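Local coordinates for protein type III Pentaketide Synthase (Neurospora crassa, PDB 3EUO) that probably transfers acyl groups as a fungal type III polyketide synthase of the chalcone and stilbene synthase family, assembling pentaketides, at residues A[3-15]-A[84-96]. Numbering follows the deposited sequence.
Sequences LSITGLGVQYPPY and LAVEASRKAMAEA
Lys91 and Gln11 meet through bends in both chains: Lys91 turns at its third torsion (chi3 -78°), carrying NZ to the carbonyl of Val10, while Gln11, with CG opposite its own backbone N (chi1 -176°), folds at chi2 so that OE1 also comes within reach of NZ. Lys91 NZ thereby donates to Val10 O at 2.7 Å and to Gln11 OE1 at 3.1 Å, approaching each oxygen somewhat tilted from its carbonyl plane. One water, donating to both Gln11 OE1 and Glu87 OE2, links the amide to the carboxylate. With an alanine in place of Lys91, Val10 O and Gln11 OE1 would probably lose their shared donor, and the Gln11 amide would be freer to turn. Farther along, the extended Glu95 chain runs beside Leu8; its OE1 accepts a hydrogen bond from Leu8 N (2.9 Å) on the anti side and also forms a salt bridge with Arg343.

The pair illustrates how small residues on both sides let a helix lie close to a strand. Gly7 CA and Gly9 CA, with no side chain, come against Ala92 O and Ala88 O in CA-H...O contacts, and the Ala92 methyl CB lies 3.6 Å from Gly9 N. The axes approach within 5.6 Å, roughly antiparallel (153°). Leu84 CD2 closes the far end against Pro13 CA (3.8 Å).

Within the thiolase-like core, strand 4-11 lies between strands 204-211 and 224-233 of the mixed sheet; helix 70-96 packs on one face, also touching strand 168-175 and helix 119-127, while Leu8 and Val10 face helix 334-342.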
# COMPACT_ATOMS: atom_id res chain seq x y z
N LEU A 3 10.36 -2.18 21.65
CA LEU A 3 9.91 -1.25 20.61
C LEU A 3 9.68 0.12 21.22
O LEU A 3 8.93 0.25 22.20
CB LEU A 3 8.62 -1.76 19.96
CG LEU A 3 8.67 -3.13 19.29
CD1 LEU A 3 7.28 -3.59 18.89
CD2 LEU A 3 9.61 -3.10 18.08
N SER A 4 10.32 1.14 20.66
CA SER A 4 10.18 2.49 21.18
C SER A 4 10.11 3.53 20.06
O SER A 4 10.78 3.38 19.03
CB SER A 4 11.33 2.82 22.14
OG SER A 4 12.56 2.92 21.45
N ILE A 5 9.30 4.56 20.30
CA ILE A 5 9.24 5.72 19.42
C ILE A 5 10.30 6.71 19.90
O ILE A 5 10.18 7.26 20.99
CB ILE A 5 7.83 6.37 19.42
CG1 ILE A 5 6.79 5.41 18.81
CG2 ILE A 5 7.84 7.71 18.68
CD1 ILE A 5 5.32 5.86 18.99
N THR A 6 11.32 6.91 19.08
CA THR A 6 12.50 7.69 19.48
C THR A 6 12.51 9.11 18.91
O THR A 6 13.32 9.94 19.31
CB THR A 6 13.80 6.98 19.12
OG1 THR A 6 13.78 6.64 17.74
CG2 THR A 6 13.96 5.71 19.95
N GLY A 7 11.61 9.37 17.97
CA GLY A 7 11.42 10.73 17.46
C GLY A 7 10.06 10.88 16.83
O GLY A 7 9.47 9.90 16.37
N LEU A 8 9.55 12.11 16.82
CA LEU A 8 8.31 12.45 16.13
C LEU A 8 8.51 13.78 15.43
O LEU A 8 9.23 14.65 15.94
CB LEU A 8 7.12 12.56 17.10
CG LEU A 8 6.76 11.39 18.01
CD1 LEU A 8 7.47 11.49 19.37
CD2 LEU A 8 5.24 11.34 18.22
N GLY A 9 7.87 13.93 14.28
CA GLY A 9 7.89 15.18 13.54
C GLY A 9 6.57 15.43 12.85
O GLY A 9 5.91 14.49 12.39
N VAL A 10 6.19 16.70 12.77
CA VAL A 10 4.92 17.08 12.17
C VAL A 10 5.17 18.33 11.35
O VAL A 10 5.89 19.23 11.77
CB VAL A 10 3.85 17.36 13.25
CG1 VAL A 10 2.52 17.81 12.62
CG2 VAL A 10 3.64 16.13 14.14
N GLN A 11 4.58 18.37 10.16
CA GLN A 11 4.66 19.57 9.33
C GLN A 11 3.32 19.85 8.67
O GLN A 11 2.91 19.17 7.73
CB GLN A 11 5.78 19.46 8.29
CG GLN A 11 5.97 20.73 7.46
CD GLN A 11 6.51 21.90 8.27
OE1 GLN A 11 7.25 21.72 9.23
NE2 GLN A 11 6.12 23.11 7.89
N TYR A 12 2.64 20.86 9.19
CA TYR A 12 1.44 21.38 8.56
C TYR A 12 1.85 22.35 7.45
O TYR A 12 2.93 22.95 7.53
CB TYR A 12 0.55 22.08 9.60
CG TYR A 12 -0.22 21.13 10.49
CD1 TYR A 12 -1.37 20.48 10.04
CD2 TYR A 12 0.20 20.88 11.81
CE1 TYR A 12 -2.09 19.60 10.86
CE2 TYR A 12 -0.52 20.00 12.64
CZ TYR A 12 -1.65 19.37 12.16
OH TYR A 12 -2.36 18.50 12.98
N PRO A 13 1.01 22.48 6.41
CA PRO A 13 1.26 23.46 5.35
C PRO A 13 1.08 24.91 5.84
O PRO A 13 0.66 25.11 6.99
CB PRO A 13 0.23 23.09 4.28
CG PRO A 13 -0.85 22.39 5.03
CD PRO A 13 -0.21 21.69 6.16
N PRO A 14 1.40 25.90 4.98
CA PRO A 14 1.43 27.32 5.36
C PRO A 14 0.08 27.94 5.74
O PRO A 14 0.06 28.90 6.51
CB PRO A 14 1.94 28.01 4.09
CG PRO A 14 2.62 26.94 3.30
CD PRO A 14 1.81 25.71 3.58
N TYR A 15 -1.02 27.42 5.19
CA TYR A 15 -2.31 28.11 5.27
C TYR A 15 -3.25 27.51 6.32
O TYR A 15 -3.24 26.30 6.57
CB TYR A 15 -2.99 28.16 3.89
CG TYR A 15 -2.17 28.85 2.83
CD1 TYR A 15 -2.33 30.22 2.57
CD2 TYR A 15 -1.21 28.15 2.09
CE1 TYR A 15 -1.57 30.85 1.59
CE2 TYR A 15 -0.44 28.78 1.11
CZ TYR A 15 -0.63 30.13 0.87
OH TYR A 15 0.13 30.75 -0.10
N LEU A 84 6.23 18.54 2.78
CA LEU A 84 5.74 18.43 4.15
C LEU A 84 6.24 17.11 4.75
O LEU A 84 6.69 17.06 5.89
CB LEU A 84 4.21 18.46 4.20
CG LEU A 84 3.48 19.66 3.58
CD1 LEU A 84 1.97 19.43 3.57
CD2 LEU A 84 3.84 20.94 4.31
N ALA A 85 6.14 16.05 3.95
CA ALA A 85 6.57 14.72 4.37
C ALA A 85 8.08 14.67 4.60
O ALA A 85 8.56 14.03 5.54
CB ALA A 85 6.16 13.69 3.33
N VAL A 86 8.82 15.36 3.74
CA VAL A 86 10.27 15.43 3.87
C VAL A 86 10.63 16.14 5.19
O VAL A 86 11.46 15.65 5.95
CB VAL A 86 10.95 16.11 2.65
CG1 VAL A 86 12.44 16.34 2.90
CG2 VAL A 86 10.75 15.26 1.38
N GLU A 87 9.97 17.27 5.46
CA GLU A 87 10.28 18.03 6.68
C GLU A 87 9.87 17.32 7.97
O GLU A 87 10.62 17.33 8.96
CB GLU A 87 9.67 19.44 6.59
CG GLU A 87 9.89 20.33 7.82
CD GLU A 87 11.36 20.67 8.09
OE1 GLU A 87 12.22 20.48 7.20
OE2 GLU A 87 11.65 21.13 9.21
N ALA A 88 8.69 16.69 7.97
CA ALA A 88 8.23 15.90 9.12
C ALA A 88 9.20 14.74 9.41
O ALA A 88 9.57 14.51 10.56
CB ALA A 88 6.82 15.36 8.86
N SER A 89 9.60 14.05 8.35
CA SER A 89 10.56 12.95 8.47
C SER A 89 11.91 13.43 8.99
O SER A 89 12.53 12.75 9.81
CB SER A 89 10.73 12.25 7.12
OG SER A 89 9.50 11.67 6.68
N ARG A 90 12.35 14.59 8.50
CA ARG A 90 13.61 15.18 8.95
C ARG A 90 13.60 15.45 10.45
O ARG A 90 14.59 15.18 11.14
CB ARG A 90 13.91 16.49 8.21
CG ARG A 90 14.45 16.31 6.80
CD ARG A 90 14.99 17.64 6.24
NE ARG A 90 15.25 17.57 4.80
CZ ARG A 90 16.31 16.98 4.24
NH1 ARG A 90 17.24 16.40 5.00
NH2 ARG A 90 16.44 16.98 2.92
N LYS A 91 12.50 15.99 10.95
CA LYS A 91 12.40 16.36 12.36
C LYS A 91 12.31 15.14 13.27
O LYS A 91 12.89 15.12 14.35
CB LYS A 91 11.21 17.30 12.60
CG LYS A 91 11.42 18.68 11.96
CD LYS A 91 10.37 19.70 12.39
CE LYS A 91 9.06 19.52 11.66
NZ LYS A 91 8.12 20.66 11.96
N ALA A 92 11.60 14.12 12.81
CA ALA A 92 11.52 12.85 13.53
C ALA A 92 12.91 12.22 13.63
O ALA A 92 13.32 11.80 14.70
CB ALA A 92 10.54 11.90 12.85
N MET A 93 13.63 12.18 12.51
CA MET A 93 15.00 11.64 12.48
C MET A 93 15.93 12.45 13.37
O MET A 93 16.76 11.89 14.08
CB MET A 93 15.53 11.56 11.04
CG MET A 93 14.80 10.55 10.14
SD MET A 93 15.31 10.66 8.39
CE MET A 93 16.98 10.03 8.51
N ALA A 94 15.79 13.78 13.33
CA ALA A 94 16.62 14.67 14.14
C ALA A 94 16.44 14.43 15.63
O ALA A 94 17.42 14.38 16.38
CB ALA A 94 16.33 16.14 13.79
N GLU A 95 15.20 14.26 16.07
CA GLU A 95 14.91 13.98 17.47
C GLU A 95 15.49 12.62 17.87
O GLU A 95 15.96 12.46 19.00
CB GLU A 95 13.42 14.04 17.76
CG GLU A 95 13.08 13.70 19.22
CD GLU A 95 11.66 14.07 19.61
OE1 GLU A 95 10.73 13.85 18.80
OE2 GLU A 95 11.47 14.56 20.75
N ALA A 96 15.44 11.66 16.95
CA ALA A 96 15.91 10.30 17.20
C ALA A 96 17.44 10.21 17.11
O ALA A 96 18.02 9.18 17.43
CB ALA A 96 15.26 9.32 16.23
O HOH W 1 9.73 22.83 10.40